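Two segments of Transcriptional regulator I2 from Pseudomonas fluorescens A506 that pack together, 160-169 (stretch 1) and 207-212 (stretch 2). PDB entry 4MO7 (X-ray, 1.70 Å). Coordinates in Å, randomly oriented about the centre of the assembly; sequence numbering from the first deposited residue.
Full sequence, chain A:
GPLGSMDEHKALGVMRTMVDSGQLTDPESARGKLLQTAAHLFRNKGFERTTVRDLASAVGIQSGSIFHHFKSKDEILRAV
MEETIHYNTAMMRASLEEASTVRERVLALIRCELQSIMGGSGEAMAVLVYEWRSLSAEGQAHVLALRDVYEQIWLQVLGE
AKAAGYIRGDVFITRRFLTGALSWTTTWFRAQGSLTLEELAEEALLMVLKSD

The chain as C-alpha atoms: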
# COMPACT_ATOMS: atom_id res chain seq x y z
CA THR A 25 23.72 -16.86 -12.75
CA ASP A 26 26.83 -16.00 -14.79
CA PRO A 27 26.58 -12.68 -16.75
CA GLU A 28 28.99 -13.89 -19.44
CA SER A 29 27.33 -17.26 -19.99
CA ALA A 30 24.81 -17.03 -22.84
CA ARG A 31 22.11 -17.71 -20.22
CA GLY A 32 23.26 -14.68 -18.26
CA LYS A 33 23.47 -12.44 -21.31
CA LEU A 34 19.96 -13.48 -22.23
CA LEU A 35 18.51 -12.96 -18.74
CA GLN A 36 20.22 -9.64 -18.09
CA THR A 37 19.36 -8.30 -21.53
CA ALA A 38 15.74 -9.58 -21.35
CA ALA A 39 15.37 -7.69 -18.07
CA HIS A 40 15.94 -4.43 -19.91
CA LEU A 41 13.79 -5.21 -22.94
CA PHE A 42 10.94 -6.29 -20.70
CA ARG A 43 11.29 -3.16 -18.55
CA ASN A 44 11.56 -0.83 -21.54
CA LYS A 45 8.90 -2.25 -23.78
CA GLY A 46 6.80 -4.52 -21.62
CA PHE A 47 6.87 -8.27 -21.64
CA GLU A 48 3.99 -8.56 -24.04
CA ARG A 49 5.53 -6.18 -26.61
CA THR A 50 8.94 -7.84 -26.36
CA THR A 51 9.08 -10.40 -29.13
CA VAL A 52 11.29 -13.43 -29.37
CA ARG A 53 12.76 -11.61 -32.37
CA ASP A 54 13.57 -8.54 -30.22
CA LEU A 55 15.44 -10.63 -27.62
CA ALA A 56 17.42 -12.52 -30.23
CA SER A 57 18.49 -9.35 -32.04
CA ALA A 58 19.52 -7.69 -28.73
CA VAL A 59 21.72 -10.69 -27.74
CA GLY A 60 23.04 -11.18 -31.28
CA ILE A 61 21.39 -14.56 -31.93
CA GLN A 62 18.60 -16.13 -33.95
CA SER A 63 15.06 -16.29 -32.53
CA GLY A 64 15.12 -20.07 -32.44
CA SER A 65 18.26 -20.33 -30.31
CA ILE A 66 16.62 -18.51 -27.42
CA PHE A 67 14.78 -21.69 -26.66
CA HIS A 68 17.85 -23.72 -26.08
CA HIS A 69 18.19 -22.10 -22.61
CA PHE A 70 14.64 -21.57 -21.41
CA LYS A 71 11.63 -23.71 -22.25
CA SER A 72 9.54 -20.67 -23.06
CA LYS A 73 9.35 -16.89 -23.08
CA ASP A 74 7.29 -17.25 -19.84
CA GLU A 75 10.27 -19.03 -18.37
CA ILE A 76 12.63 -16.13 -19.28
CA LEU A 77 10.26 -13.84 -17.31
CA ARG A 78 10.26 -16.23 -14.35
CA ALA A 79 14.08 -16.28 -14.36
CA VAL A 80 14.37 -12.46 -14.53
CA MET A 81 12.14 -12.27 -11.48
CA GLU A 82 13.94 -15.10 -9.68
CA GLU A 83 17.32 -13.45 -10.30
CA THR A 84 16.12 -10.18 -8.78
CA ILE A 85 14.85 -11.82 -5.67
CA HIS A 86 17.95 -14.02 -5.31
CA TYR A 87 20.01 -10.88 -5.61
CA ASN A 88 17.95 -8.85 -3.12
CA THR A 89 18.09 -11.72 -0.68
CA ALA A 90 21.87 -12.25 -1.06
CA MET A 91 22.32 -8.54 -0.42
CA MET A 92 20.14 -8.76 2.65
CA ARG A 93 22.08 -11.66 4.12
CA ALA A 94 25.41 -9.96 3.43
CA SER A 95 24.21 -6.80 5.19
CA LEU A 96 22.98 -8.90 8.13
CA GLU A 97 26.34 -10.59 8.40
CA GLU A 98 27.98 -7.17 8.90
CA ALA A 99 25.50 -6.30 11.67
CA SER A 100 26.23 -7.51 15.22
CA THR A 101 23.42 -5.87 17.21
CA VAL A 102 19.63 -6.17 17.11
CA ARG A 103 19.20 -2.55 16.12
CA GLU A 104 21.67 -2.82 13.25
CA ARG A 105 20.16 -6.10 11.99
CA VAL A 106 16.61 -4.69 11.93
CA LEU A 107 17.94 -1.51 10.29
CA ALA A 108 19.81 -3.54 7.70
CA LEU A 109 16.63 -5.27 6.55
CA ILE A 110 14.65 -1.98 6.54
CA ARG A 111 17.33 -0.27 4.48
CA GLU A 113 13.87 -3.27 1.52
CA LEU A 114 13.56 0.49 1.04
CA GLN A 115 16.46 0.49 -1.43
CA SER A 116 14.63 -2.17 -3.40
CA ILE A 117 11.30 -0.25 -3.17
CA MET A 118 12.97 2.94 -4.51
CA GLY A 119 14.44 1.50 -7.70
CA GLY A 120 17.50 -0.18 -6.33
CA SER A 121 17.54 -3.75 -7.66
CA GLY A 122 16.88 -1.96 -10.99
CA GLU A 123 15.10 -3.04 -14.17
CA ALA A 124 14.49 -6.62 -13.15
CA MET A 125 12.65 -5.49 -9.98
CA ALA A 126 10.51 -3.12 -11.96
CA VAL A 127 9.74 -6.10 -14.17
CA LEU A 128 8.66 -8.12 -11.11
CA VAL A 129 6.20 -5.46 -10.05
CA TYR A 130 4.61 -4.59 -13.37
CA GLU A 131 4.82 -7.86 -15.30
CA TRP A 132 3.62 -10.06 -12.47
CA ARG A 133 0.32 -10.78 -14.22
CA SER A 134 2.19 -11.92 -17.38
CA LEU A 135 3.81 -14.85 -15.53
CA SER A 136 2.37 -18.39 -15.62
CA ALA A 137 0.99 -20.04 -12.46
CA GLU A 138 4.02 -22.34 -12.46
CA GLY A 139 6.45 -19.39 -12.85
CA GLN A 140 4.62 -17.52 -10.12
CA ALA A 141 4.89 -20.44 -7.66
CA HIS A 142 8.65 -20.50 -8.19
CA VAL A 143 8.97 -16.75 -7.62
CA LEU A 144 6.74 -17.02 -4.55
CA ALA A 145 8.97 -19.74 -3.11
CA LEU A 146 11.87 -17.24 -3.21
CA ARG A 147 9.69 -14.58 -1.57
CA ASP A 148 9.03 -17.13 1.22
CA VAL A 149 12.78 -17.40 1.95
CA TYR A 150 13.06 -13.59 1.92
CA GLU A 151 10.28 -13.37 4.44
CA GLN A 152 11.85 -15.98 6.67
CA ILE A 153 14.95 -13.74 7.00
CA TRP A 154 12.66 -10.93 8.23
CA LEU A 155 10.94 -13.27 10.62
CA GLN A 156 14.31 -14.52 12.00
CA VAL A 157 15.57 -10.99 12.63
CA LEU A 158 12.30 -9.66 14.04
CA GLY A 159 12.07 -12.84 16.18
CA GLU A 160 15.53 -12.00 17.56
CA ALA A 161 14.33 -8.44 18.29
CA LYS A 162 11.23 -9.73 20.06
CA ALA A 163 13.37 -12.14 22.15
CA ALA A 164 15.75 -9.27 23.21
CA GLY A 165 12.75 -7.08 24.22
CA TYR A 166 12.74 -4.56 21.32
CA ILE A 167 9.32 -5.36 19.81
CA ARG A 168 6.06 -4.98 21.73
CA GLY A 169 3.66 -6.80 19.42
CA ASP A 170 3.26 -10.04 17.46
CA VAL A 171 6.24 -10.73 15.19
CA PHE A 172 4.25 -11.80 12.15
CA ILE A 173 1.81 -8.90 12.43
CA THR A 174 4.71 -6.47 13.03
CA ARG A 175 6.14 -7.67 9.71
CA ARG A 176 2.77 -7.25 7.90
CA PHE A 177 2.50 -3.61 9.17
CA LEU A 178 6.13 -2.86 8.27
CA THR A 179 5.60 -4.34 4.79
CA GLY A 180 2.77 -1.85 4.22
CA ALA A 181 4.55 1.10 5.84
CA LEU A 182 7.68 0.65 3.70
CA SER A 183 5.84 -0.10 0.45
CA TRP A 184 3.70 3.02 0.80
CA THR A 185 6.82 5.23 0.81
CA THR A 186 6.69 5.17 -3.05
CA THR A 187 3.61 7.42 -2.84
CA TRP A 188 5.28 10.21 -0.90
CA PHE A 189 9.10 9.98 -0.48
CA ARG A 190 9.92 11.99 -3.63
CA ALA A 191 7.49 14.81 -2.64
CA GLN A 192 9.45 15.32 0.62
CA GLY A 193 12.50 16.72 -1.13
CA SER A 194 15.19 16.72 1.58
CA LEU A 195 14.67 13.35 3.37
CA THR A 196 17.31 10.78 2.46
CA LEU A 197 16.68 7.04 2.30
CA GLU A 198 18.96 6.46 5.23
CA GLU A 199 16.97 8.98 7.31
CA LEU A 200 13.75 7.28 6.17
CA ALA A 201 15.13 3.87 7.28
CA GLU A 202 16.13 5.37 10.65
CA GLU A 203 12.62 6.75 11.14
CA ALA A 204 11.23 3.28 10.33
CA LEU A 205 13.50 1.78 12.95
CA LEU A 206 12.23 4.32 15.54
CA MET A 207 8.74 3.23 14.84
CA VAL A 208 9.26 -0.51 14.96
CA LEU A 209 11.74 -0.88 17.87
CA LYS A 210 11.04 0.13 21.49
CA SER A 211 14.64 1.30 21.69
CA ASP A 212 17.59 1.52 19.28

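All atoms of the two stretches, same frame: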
# COMPACT_ATOMS: atom_id res chain seq x y z
N GLU A 160 14.41 -12.38 16.66
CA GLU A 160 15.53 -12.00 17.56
C GLU A 160 15.23 -10.72 18.35
O GLU A 160 15.49 -10.63 19.58
CB GLU A 160 16.81 -11.71 16.76
CG GLU A 160 17.40 -12.89 16.09
CD GLU A 160 18.47 -12.49 15.05
OE1 GLU A 160 18.83 -13.35 14.25
OE2 GLU A 160 18.95 -11.32 15.00
N ALA A 161 14.70 -9.72 17.66
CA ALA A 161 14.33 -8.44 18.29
C ALA A 161 13.31 -8.63 19.38
O ALA A 161 13.45 -8.00 20.44
CB ALA A 161 13.82 -7.40 17.28
N LYS A 162 12.29 -9.45 19.12
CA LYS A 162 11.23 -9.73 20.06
C LYS A 162 11.86 -10.42 21.29
O LYS A 162 11.55 -10.09 22.42
CB LYS A 162 10.23 -10.70 19.41
CG LYS A 162 9.09 -11.19 20.31
CD LYS A 162 8.13 -10.07 20.65
CE LYS A 162 6.79 -10.58 21.27
NZ LYS A 162 6.01 -9.35 21.64
N ALA A 163 12.70 -11.44 21.05
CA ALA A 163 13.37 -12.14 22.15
C ALA A 163 14.22 -11.21 23.03
O ALA A 163 14.24 -11.40 24.25
CB ALA A 163 14.21 -13.35 21.64
N ALA A 164 14.94 -10.25 22.44
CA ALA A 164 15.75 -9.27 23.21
C ALA A 164 14.93 -8.14 23.86
O ALA A 164 15.49 -7.31 24.58
CB ALA A 164 16.84 -8.65 22.31
N GLY A 165 13.62 -8.08 23.59
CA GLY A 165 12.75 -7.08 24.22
C GLY A 165 12.53 -5.78 23.47
O GLY A 165 12.07 -4.79 24.06
N TYR A 166 12.88 -5.75 22.17
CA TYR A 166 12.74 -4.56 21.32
C TYR A 166 11.40 -4.41 20.59
O TYR A 166 11.15 -3.38 20.03
CB TYR A 166 13.84 -4.55 20.24
CG TYR A 166 15.23 -4.30 20.76
CD1 TYR A 166 15.96 -5.29 21.39
CD2 TYR A 166 15.83 -3.06 20.58
CE1 TYR A 166 17.24 -5.04 21.88
CE2 TYR A 166 17.12 -2.82 21.02
CZ TYR A 166 17.80 -3.79 21.68
OH TYR A 166 19.08 -3.51 22.12
N ILE A 167 10.56 -5.44 20.58
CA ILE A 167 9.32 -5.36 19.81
C ILE A 167 8.19 -5.72 20.75
O ILE A 167 8.28 -6.75 21.47
CB ILE A 167 9.41 -6.39 18.67
CG1 ILE A 167 10.36 -5.84 17.58
CG2 ILE A 167 8.03 -6.68 18.06
CD1 ILE A 167 10.43 -6.72 16.38
N ARG A 168 7.16 -4.87 20.77
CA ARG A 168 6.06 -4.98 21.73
C ARG A 168 5.02 -5.98 21.27
O ARG A 168 4.46 -6.72 22.10
CB ARG A 168 5.39 -3.60 21.93
CG ARG A 168 6.36 -2.46 22.20
CD ARG A 168 5.58 -1.20 22.60
NE ARG A 168 4.76 -1.52 23.74
CZ ARG A 168 3.53 -1.07 23.96
NH1 ARG A 168 2.97 -0.20 23.13
NH2 ARG A 168 2.88 -1.48 25.05
N GLY A 169 4.77 -6.01 19.96
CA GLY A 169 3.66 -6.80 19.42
C GLY A 169 4.02 -8.16 18.82
O GLY A 169 5.12 -8.69 19.03
N MET A 207 10.09 3.73 14.66
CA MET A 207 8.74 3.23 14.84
C MET A 207 8.69 1.78 15.32
O MET A 207 7.97 1.46 16.27
CB MET A 207 7.90 3.36 13.58
CG MET A 207 6.54 2.78 13.79
SD MET A 207 5.57 3.02 12.32
CE MET A 207 6.28 1.75 11.25
N VAL A 208 9.45 0.88 14.70
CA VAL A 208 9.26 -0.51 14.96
C VAL A 208 9.94 -1.04 16.25
O VAL A 208 9.43 -1.96 16.88
CB VAL A 208 9.49 -1.35 13.74
CG1 VAL A 208 10.92 -1.44 13.45
CG2 VAL A 208 8.92 -2.73 13.96
N LEU A 209 11.02 -0.41 16.69
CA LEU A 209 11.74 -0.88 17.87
C LEU A 209 11.38 0.01 19.07
O LEU A 209 11.11 1.23 18.91
CB LEU A 209 13.26 -0.84 17.64
CG LEU A 209 13.78 -1.83 16.58
CD1 LEU A 209 15.29 -2.03 16.70
CD2 LEU A 209 13.11 -3.17 16.78
N LYS A 210 11.36 -0.60 20.26
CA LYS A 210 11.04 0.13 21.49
C LYS A 210 12.22 1.00 21.86
O LYS A 210 12.07 2.02 22.55
CB LYS A 210 10.83 -0.81 22.65
CG LYS A 210 9.74 -1.83 22.46
CD LYS A 210 9.61 -2.66 23.75
CE LYS A 210 9.92 -1.81 24.98
NZ LYS A 210 9.64 -2.50 26.28
N SER A 211 13.40 0.58 21.41
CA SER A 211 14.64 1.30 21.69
C SER A 211 15.58 0.96 20.55
O SER A 211 15.44 -0.09 19.92
CB SER A 211 15.20 0.78 23.02
OG SER A 211 16.50 1.28 23.25
N ASP A 212 16.53 1.84 20.25
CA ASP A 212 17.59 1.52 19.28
C ASP A 212 18.84 2.28 19.66
O ASP A 212 19.86 2.19 18.95
CB ASP A 212 17.21 1.91 17.85
CG ASP A 212 16.98 3.41 17.69
OD1 ASP A 212 17.96 4.22 17.58
OD2 ASP A 212 15.80 3.78 17.59
OXT ASP A 212 18.80 3.00 20.66

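This is a small, mostly apolar contact between two chain segments that are each leaving a helix, fastened by a single backbone hydrogen bond and burying 366 Å² summed over both sides. The bond runs from Lys 210 N to Tyr 166 O, with 2.8 Å between these two atoms and an angle of 152° at the hydrogen, so it is short and reasonably straight. It forms where the backbones come nearest, the CA atoms of Tyr 166 and Lys 210 lying 5.0 Å apart. The same carbonyl oxygen also receives a CA-H...O contact, Leu 209 CA lying 3.4 Å from Tyr 166 O. Because these interactions use main-chain atoms, they depend on the path of the backbone more than on the identity of the side chains.

That path is set by the way each helix ends. In the first stretch, Gly 165 adopts a phi of 93° in a Schellman motif, in which Tyr 166 N bonds back to Ala 161 O at 2.9 Å and Gly 165 N to Lys 162 O at 3.1 Å. Glycine suits this position because a CB at these backbone angles would be jammed against the carbonyl oxygen of the preceding residue. In the second stretch, Leu 209 is the first residue to leave helical geometry, and its extended phi and psi of -102° and 148° carry the chain on to Lys 210.

The apolar part of the contact gathers around Leu 209. Its chi1 is m and its chi2 is t, and this conformation places CD2 among three neighbours: Leu 209 CD2 is 3.8 Å from Tyr 166 CB, 3.9 Å from Ile 167 CG1 and 4.3 Å from Ala 161 CB. A branched aliphatic side chain is well suited to such a buried site, since it fills space without leaving a polar group unsatisfied. The small methyl of Ala 161 points toward the second stretch and lets the leucine lie close to the helix. Ile 167 has its CA-to-CB bond directed away, yet CG1 still reaches the leucine. Val 208, also buried, adds its carbonyl oxygen, with Val 208 O 4.1 Å from Ile 167 CG1.

Tyr 166 has the largest area covered by the other stretch. Its ring meets Ser 211 at the edge, CD2 standing 3.1 Å from Ser 211 O near the ring plane, where the weakly positive ring hydrogens can face a carbonyl oxygen.

Lys 210 closes the more exposed side. Its CA-to-CB bond points toward the first stretch, and its aliphatic portion does the packing: Lys 210 CG lies 3.4 Å from Arg 168 CG, and Lys 210 CD 3.3 Å from Gly 165 O. Long side chains serve well here, since their methylenes can cover the backbone while the charged ends stay clear of the apolar cluster. Within the first stretch, Lys 162 NZ donates to Gly 169 O at 2.8 Å, tying the helix to the segment that follows the turn.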